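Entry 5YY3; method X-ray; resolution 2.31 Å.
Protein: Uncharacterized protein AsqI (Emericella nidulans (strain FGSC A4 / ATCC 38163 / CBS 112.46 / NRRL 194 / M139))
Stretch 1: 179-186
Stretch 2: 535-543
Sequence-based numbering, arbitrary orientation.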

# COMPACT_ATOMS: atom_id res chain seq x y z
N ASP A 179 13.22 13.86 -15.05
CA ASP A 179 12.83 14.34 -16.36
C ASP A 179 14.01 15.03 -17.05
O ASP A 179 14.63 15.94 -16.49
CB ASP A 179 11.64 15.28 -16.26
CG ASP A 179 11.19 15.79 -17.61
OD1 ASP A 179 11.87 16.68 -18.15
OD2 ASP A 179 10.17 15.29 -18.13
N TYR A 180 14.33 14.56 -18.25
CA TYR A 180 15.48 15.07 -18.99
C TYR A 180 15.40 16.58 -19.17
O TYR A 180 16.39 17.27 -19.02
CB TYR A 180 15.60 14.42 -20.39
CG TYR A 180 16.70 15.10 -21.17
CD1 TYR A 180 18.04 14.83 -20.89
CD2 TYR A 180 16.41 16.10 -22.12
CE1 TYR A 180 19.06 15.48 -21.56
CE2 TYR A 180 17.43 16.75 -22.79
CZ TYR A 180 18.75 16.44 -22.50
OH TYR A 180 19.78 17.07 -23.15
N ASP A 181 14.22 17.08 -19.53
CA ASP A 181 14.11 18.47 -19.89
C ASP A 181 14.11 19.36 -18.64
O ASP A 181 14.59 20.49 -18.69
CB ASP A 181 12.86 18.70 -20.76
CG ASP A 181 12.97 17.98 -22.11
OD1 ASP A 181 13.69 18.50 -22.99
OD2 ASP A 181 12.37 16.90 -22.29
N LEU A 182 13.60 18.86 -17.53
CA LEU A 182 13.80 19.58 -16.28
C LEU A 182 15.29 19.65 -15.99
O LEU A 182 15.83 20.69 -15.63
CB LEU A 182 13.07 18.91 -15.11
CG LEU A 182 13.38 19.43 -13.71
CD1 LEU A 182 13.04 20.90 -13.59
CD2 LEU A 182 12.63 18.61 -12.65
N ASN A 183 15.98 18.53 -16.16
CA ASN A 183 17.38 18.49 -15.82
C ASN A 183 18.23 19.30 -16.78
O ASN A 183 19.16 20.01 -16.35
CB ASN A 183 17.85 17.05 -15.77
CG ASN A 183 17.63 16.43 -14.41
OD1 ASN A 183 18.46 16.58 -13.52
ND2 ASN A 183 16.49 15.76 -14.24
N ASP A 184 17.92 19.23 -18.07
CA ASP A 184 18.67 20.05 -19.01
C ASP A 184 18.39 21.53 -18.76
O ASP A 184 19.29 22.35 -18.85
CB ASP A 184 18.37 19.72 -20.48
CG ASP A 184 19.08 20.68 -21.44
OD1 ASP A 184 20.32 20.58 -21.58
OD2 ASP A 184 18.40 21.57 -22.03
N SER A 185 17.14 21.87 -18.43
CA SER A 185 16.79 23.26 -18.13
C SER A 185 17.55 23.79 -16.91
O SER A 185 18.04 24.93 -16.91
CB SER A 185 15.29 23.39 -17.90
OG SER A 185 15.01 24.56 -17.15
N HIS A 186 17.60 22.98 -15.87
CA HIS A 186 18.25 23.34 -14.62
C HIS A 186 19.75 23.52 -14.85
O HIS A 186 20.40 24.38 -14.25
CB HIS A 186 17.99 22.25 -13.58
CG HIS A 186 18.73 22.43 -12.29
ND1 HIS A 186 18.28 23.25 -11.28
CD2 HIS A 186 19.87 21.86 -11.83
CE1 HIS A 186 19.11 23.18 -10.26
NE2 HIS A 186 20.08 22.34 -10.57
N ALA A 535 7.41 29.11 -20.01
CA ALA A 535 7.77 27.83 -20.60
C ALA A 535 9.06 27.84 -21.41
O ALA A 535 9.37 28.81 -22.09
CB ALA A 535 6.62 27.33 -21.46
N ARG A 536 9.78 26.73 -21.34
CA ARG A 536 10.93 26.45 -22.20
C ARG A 536 10.44 26.14 -23.62
O ARG A 536 9.57 25.29 -23.80
CB ARG A 536 11.73 25.28 -21.58
CG ARG A 536 12.65 24.49 -22.47
CD ARG A 536 13.32 23.42 -21.61
NE ARG A 536 13.87 22.28 -22.34
CZ ARG A 536 15.16 21.98 -22.36
NH1 ARG A 536 16.01 22.75 -21.69
NH2 ARG A 536 15.61 20.92 -23.02
N LYS A 537 10.94 26.85 -24.62
CA LYS A 537 10.37 26.72 -25.96
C LYS A 537 11.05 25.65 -26.78
O LYS A 537 11.67 25.93 -27.80
CB LYS A 537 10.43 28.06 -26.70
CG LYS A 537 9.15 28.84 -26.56
CD LYS A 537 8.90 29.25 -25.15
CE LYS A 537 7.77 30.25 -25.06
NZ LYS A 537 7.93 31.02 -23.79
N MET A 538 10.92 24.42 -26.33
CA MET A 538 11.51 23.29 -27.00
C MET A 538 10.52 22.15 -26.92
O MET A 538 9.68 22.11 -26.02
CB MET A 538 12.85 22.90 -26.36
CG MET A 538 13.81 24.07 -26.19
SD MET A 538 15.38 23.66 -25.40
CE MET A 538 16.40 23.39 -26.85
N GLY A 539 10.61 21.21 -27.86
CA GLY A 539 9.90 19.96 -27.73
C GLY A 539 10.64 19.10 -26.72
O GLY A 539 11.65 19.55 -26.15
N ASN A 540 10.16 17.88 -26.49
CA ASN A 540 10.84 16.93 -25.61
C ASN A 540 12.28 16.69 -26.02
O ASN A 540 12.58 16.62 -27.23
CB ASN A 540 10.10 15.60 -25.59
CG ASN A 540 8.97 15.58 -24.59
OD1 ASN A 540 8.76 16.55 -23.85
ND2 ASN A 540 8.22 14.48 -24.58
N TYR A 541 13.16 16.55 -25.03
CA TYR A 541 14.57 16.24 -25.24
C TYR A 541 15.29 17.34 -26.02
O TYR A 541 16.20 17.07 -26.81
CB TYR A 541 14.71 14.88 -25.92
CG TYR A 541 13.87 13.85 -25.20
CD1 TYR A 541 14.20 13.45 -23.90
CD2 TYR A 541 12.72 13.32 -25.78
CE1 TYR A 541 13.42 12.53 -23.21
CE2 TYR A 541 11.93 12.41 -25.10
CZ TYR A 541 12.29 12.02 -23.82
OH TYR A 541 11.50 11.12 -23.15
N GLY A 542 14.88 18.58 -25.75
CA GLY A 542 15.55 19.74 -26.31
C GLY A 542 15.41 19.91 -27.81
O GLY A 542 16.20 20.63 -28.41
N GLU A 543 14.43 19.24 -28.42
CA GLU A 543 14.13 19.47 -29.84
C GLU A 543 13.61 20.89 -30.05
O GLU A 543 12.75 21.35 -29.30
CB GLU A 543 13.09 18.47 -30.35
CG GLU A 543 13.60 17.04 -30.43
CD GLU A 543 14.53 16.83 -31.61
OE1 GLU A 543 14.09 17.02 -32.77
OE2 GLU A 543 15.71 16.49 -31.37
O HOH W 1 11.62 20.50 -23.67

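The contact joins the first turns of a helix, 180-186, to a segment of stretch 2 without regular helix or strand. Touching residues are at least 351 positions apart in sequence, and together the stretches bury 330 Å². The backbones come closest near D181 and Y541, whose CA atoms lie 5.8 Å apart; farther along, the CA atoms of S185 and R536 are 7.8 Å apart, so side chains must span the wider gap.

D179 makes no contact with stretch 2 but sets the start of the helix. From the N-cap position its OD1 accepts from L182 N at 2.9 Å (N-H...O angle 159°) and, weakly, from D181 N at 2.8 Å (122°), occupying amides that have no preceding helical carbonyl to bond.

Y180 points toward stretch 2 and supplies the apolar part of the contact. Its CD2 lies 3.6 Å from Y541 CA and 3.9 Å from Y541 CD1. G542 approaches the edge of the Y180 ring, with its N 4.3 Å from Y180 CE2.

D181 is the hub. One carboxylate oxygen, OD2, accepts from Y541 N at 2.9 Å, and the 175° angle makes this bond nearly linear. OD1 accepts from G542 N at 3.0 Å, at a more bent 135°. Two successive amides thus converge on one carboxylate. Y541 and G542 both have positive phi (63° and 68°), which at G542 by itself favours glycine. D181 OD2 also sits over one face of the Y541 ring, 4.2 Å from its CD1. The same carboxylate forms a salt bridge to R536, with OD1 3.1 Å from NH2, although the hydrogen bond within it is weak (135°). Water 1 also bridges the stretches: its O accepts from R536 NE at 3.2 Å and lies 3.0 Å from D181 OD1, a weak bond, and 2.7 Å from G539 O.

L182 and N183 do not touch stretch 2. L182 points away, while N183 ND2 donates to D179 O at 2.9 Å (166°).

D184, one turn after Y180, again points toward stretch 2. R536 reaches it with chi1 to chi3 all t, an extended chain. R536 NH1 donates to D184 OD2 at 2.7 Å (156°), and NH2 adds a weak bond to the same oxygen at 3.0 Å (135°). D184 OD2 lies near the guanidinium plane, as suits in-plane N-H donors, and the opposite charges make this a salt bridge.

S185 completes the contact through packing, its CB 3.9 Å from R536 NH1.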